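Local coordinates for electron transfer flavoprotein, alpha subunit (Thermotoga maritima, PDB 7KOE) that forms, with its beta subunit partner, the FAD-binding electron transfer flavoprotein part of a membrane-associated, electron-bifurcating Fix/EtfABCX complex, at residues K134-M138 / T150-P154. Coordinates in Å, arbitrary orientation, origin at the centre of the assembly. Residues are numbered along the deposited sequence.
Sequences KLLAM and TIMCP
This contact is the open end of an antiparallel beta hairpin formed by strands 137-142 and 147-152, in the electron transfer flavoprotein domain. Residues 135-138 and 150-153 are extended, while Lys-134 takes a left-handed conformation (phi 62°, psi 31°). Met-138 and Ile-151 form a hydrogen-bonded pair, CA to CA 5.2 Å. Met-138 N donates to Ile-151 O at 3.0 Å, and Ile-151 N to Met-138 O, also at 3.0 Å. Ala-137 faces Met-152, with Ala-137 CB 3.8 Å from Met-152 CE. On the other face, the Met-138 side chain (chi1 m, chi2 t) brings CE to 3.6 Å from Cys-153 N. The hairpin is a two-stranded element beside the domain's parallel sheet: Met-138 and Ile-151 both touch Thr-121 of strand 120-124. Ile-151 also lines the FAD pocket. Residues 150-152 pair antiparallel with a strand of a neighbouring electron transfer flavoprotein chain, probably the beta subunit, extending the sheet across the interface. Toward residue 134 the backbones diverge, with Leu-135 CA 6.6 Å from Pro-154 CA. Leu-135 points into this gap, its CD2 3.3 Å from Pro-154 O.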
ATOM      1  N   LYS B 134     -37.231  -8.755 -17.502  1.00 69.47           N
ATOM      2  CA  LYS B 134     -38.480  -8.928 -16.748  1.00 69.47           C
ATOM      3  C   LYS B 134     -38.382 -10.070 -15.734  1.00 69.47           C
ATOM      4  O   LYS B 134     -39.373 -10.736 -15.427  1.00 69.47           O
ATOM      5  CB  LYS B 134     -39.677  -9.130 -17.684  1.00 69.47           C
ATOM      6  CG  LYS B 134     -39.928  -8.004 -18.676  1.00 69.47           C
ATOM      7  CD  LYS B 134     -40.430  -6.734 -18.011  1.00 69.47           C
ATOM      8  CE  LYS B 134     -40.776  -5.698 -19.067  1.00 69.47           C
ATOM      9  NZ  LYS B 134     -41.281  -4.429 -18.489  1.00 69.47           N
ATOM     10  N   LEU B 135     -37.184 -10.297 -15.208  1.00 61.88           N
ATOM     11  CA  LEU B 135     -36.926 -11.452 -14.363  1.00 61.88           C
ATOM     12  C   LEU B 135     -37.218 -11.141 -12.901  1.00 61.88           C
ATOM     13  O   LEU B 135     -37.168  -9.992 -12.459  1.00 61.88           O
ATOM     14  CB  LEU B 135     -35.479 -11.918 -14.514  1.00 61.88           C
ATOM     15  CG  LEU B 135     -35.053 -12.306 -15.926  1.00 61.88           C
ATOM     16  CD1 LEU B 135     -33.580 -12.654 -15.961  1.00 61.88           C
ATOM     17  CD2 LEU B 135     -35.891 -13.466 -16.410  1.00 61.88           C
ATOM     18  N   LEU B 136     -37.517 -12.196 -12.148  1.00 53.69           N
ATOM     19  CA  LEU B 136     -37.836 -12.084 -10.731  1.00 53.69           C
ATOM     20  C   LEU B 136     -36.558 -12.233  -9.913  1.00 53.69           C
ATOM     21  O   LEU B 136     -35.854 -13.241 -10.031  1.00 53.69           O
ATOM     22  CB  LEU B 136     -38.862 -13.142 -10.332  1.00 53.69           C
ATOM     23  CG  LEU B 136     -39.359 -13.118  -8.888  1.00 53.69           C
ATOM     24  CD1 LEU B 136     -39.938 -11.768  -8.534  1.00 53.69           C
ATOM     25  CD2 LEU B 136     -40.383 -14.210  -8.668  1.00 53.69           C
ATOM     26  N   ALA B 137     -36.258 -11.226  -9.096  1.00 53.58           N
ATOM     27  CA  ALA B 137     -35.084 -11.239  -8.226  1.00 53.58           C
ATOM     28  C   ALA B 137     -35.518 -11.757  -6.863  1.00 53.58           C
ATOM     29  O   ALA B 137     -36.062 -11.011  -6.047  1.00 53.58           O
ATOM     30  CB  ALA B 137     -34.469  -9.850  -8.125  1.00 53.58           C
ATOM     31  N   MET B 138     -35.265 -13.037  -6.612  1.00 49.87           N
ATOM     32  CA  MET B 138     -35.738 -13.714  -5.407  1.00 49.87           C
ATOM     33  C   MET B 138     -34.660 -13.617  -4.335  1.00 49.87           C
ATOM     34  O   MET B 138     -33.694 -14.377  -4.324  1.00 49.87           O
ATOM     35  CB  MET B 138     -36.097 -15.157  -5.730  1.00 49.87           C
ATOM     36  CG  MET B 138     -36.971 -15.291  -6.966  1.00 49.87           C
ATOM     37  SD  MET B 138     -36.950 -16.911  -7.749  1.00 49.87           S
ATOM     38  CE  MET B 138     -35.680 -16.683  -8.984  1.00 49.87           C
ATOM     39  N   THR B 150     -29.443 -12.822  -3.324  1.00 48.31           N
ATOM     40  CA  THR B 150     -30.375 -12.530  -4.405  1.00 48.31           C
ATOM     41  C   THR B 150     -30.124 -13.515  -5.537  1.00 48.31           C
ATOM     42  O   THR B 150     -29.011 -13.588  -6.064  1.00 48.31           O
ATOM     43  CB  THR B 150     -30.205 -11.094  -4.897  1.00 48.31           C
ATOM     44  OG1 THR B 150     -30.145 -10.206  -3.775  1.00 48.31           O
ATOM     45  CG2 THR B 150     -31.361 -10.695  -5.789  1.00 48.31           C
ATOM     46  N   ILE B 151     -31.153 -14.269  -5.909  1.00 49.48           N
ATOM     47  CA  ILE B 151     -31.032 -15.348  -6.881  1.00 49.48           C
ATOM     48  C   ILE B 151     -32.013 -15.085  -8.015  1.00 49.48           C
ATOM     49  O   ILE B 151     -33.193 -14.817  -7.766  1.00 49.48           O
ATOM     50  CB  ILE B 151     -31.293 -16.728  -6.241  1.00 49.48           C
ATOM     51  CG1 ILE B 151     -30.211 -17.093  -5.226  1.00 49.48           C
ATOM     52  CG2 ILE B 151     -31.325 -17.802  -7.273  1.00 49.48           C
ATOM     53  CD1 ILE B 151     -30.562 -16.795  -3.804  1.00 49.48           C
ATOM     54  N   MET B 152     -31.528 -15.156  -9.254  1.00 59.76           N
ATOM     55  CA  MET B 152     -32.344 -14.935 -10.441  1.00 59.76           C
ATOM     56  C   MET B 152     -32.334 -16.182 -11.312  1.00 59.76           C
ATOM     57  O   MET B 152     -31.278 -16.780 -11.529  1.00 59.76           O
ATOM     58  CB  MET B 152     -31.829 -13.739 -11.242  1.00 59.76           C
ATOM     59  CG  MET B 152     -32.242 -12.387 -10.691  1.00 59.76           C
ATOM     60  SD  MET B 152     -31.382 -11.034 -11.511  1.00 59.76           S
ATOM     61  CE  MET B 152     -31.320  -9.813 -10.202  1.00 59.76           C
ATOM     62  N   CYS B 153     -33.511 -16.567 -11.807  1.00 60.96           N
ATOM     63  CA  CYS B 153     -33.629 -17.640 -12.785  1.00 60.96           C
ATOM     64  C   CYS B 153     -33.797 -17.024 -14.163  1.00 60.96           C
ATOM     65  O   CYS B 153     -34.878 -16.492 -14.462  1.00 60.96           O
ATOM     66  CB  CYS B 153     -34.814 -18.544 -12.457  1.00 60.96           C
ATOM     67  SG  CYS B 153     -34.843 -20.099 -13.370  1.00 60.96           S
ATOM     68  N   PRO B 154     -32.773 -17.046 -15.027  1.00 62.01           N
ATOM     69  CA  PRO B 154     -32.871 -16.343 -16.315  1.00 62.01           C
ATOM     70  C   PRO B 154     -33.837 -16.940 -17.330  1.00 62.01           C
ATOM     71  O   PRO B 154     -34.687 -16.215 -17.855  1.00 62.01           O
ATOM     72  CB  PRO B 154     -31.430 -16.388 -16.842  1.00 62.01           C
ATOM     73  CG  PRO B 154     -30.780 -17.505 -16.112  1.00 62.01           C
ATOM     74  CD  PRO B 154     -31.409 -17.525 -14.763  1.00 62.01           C
TER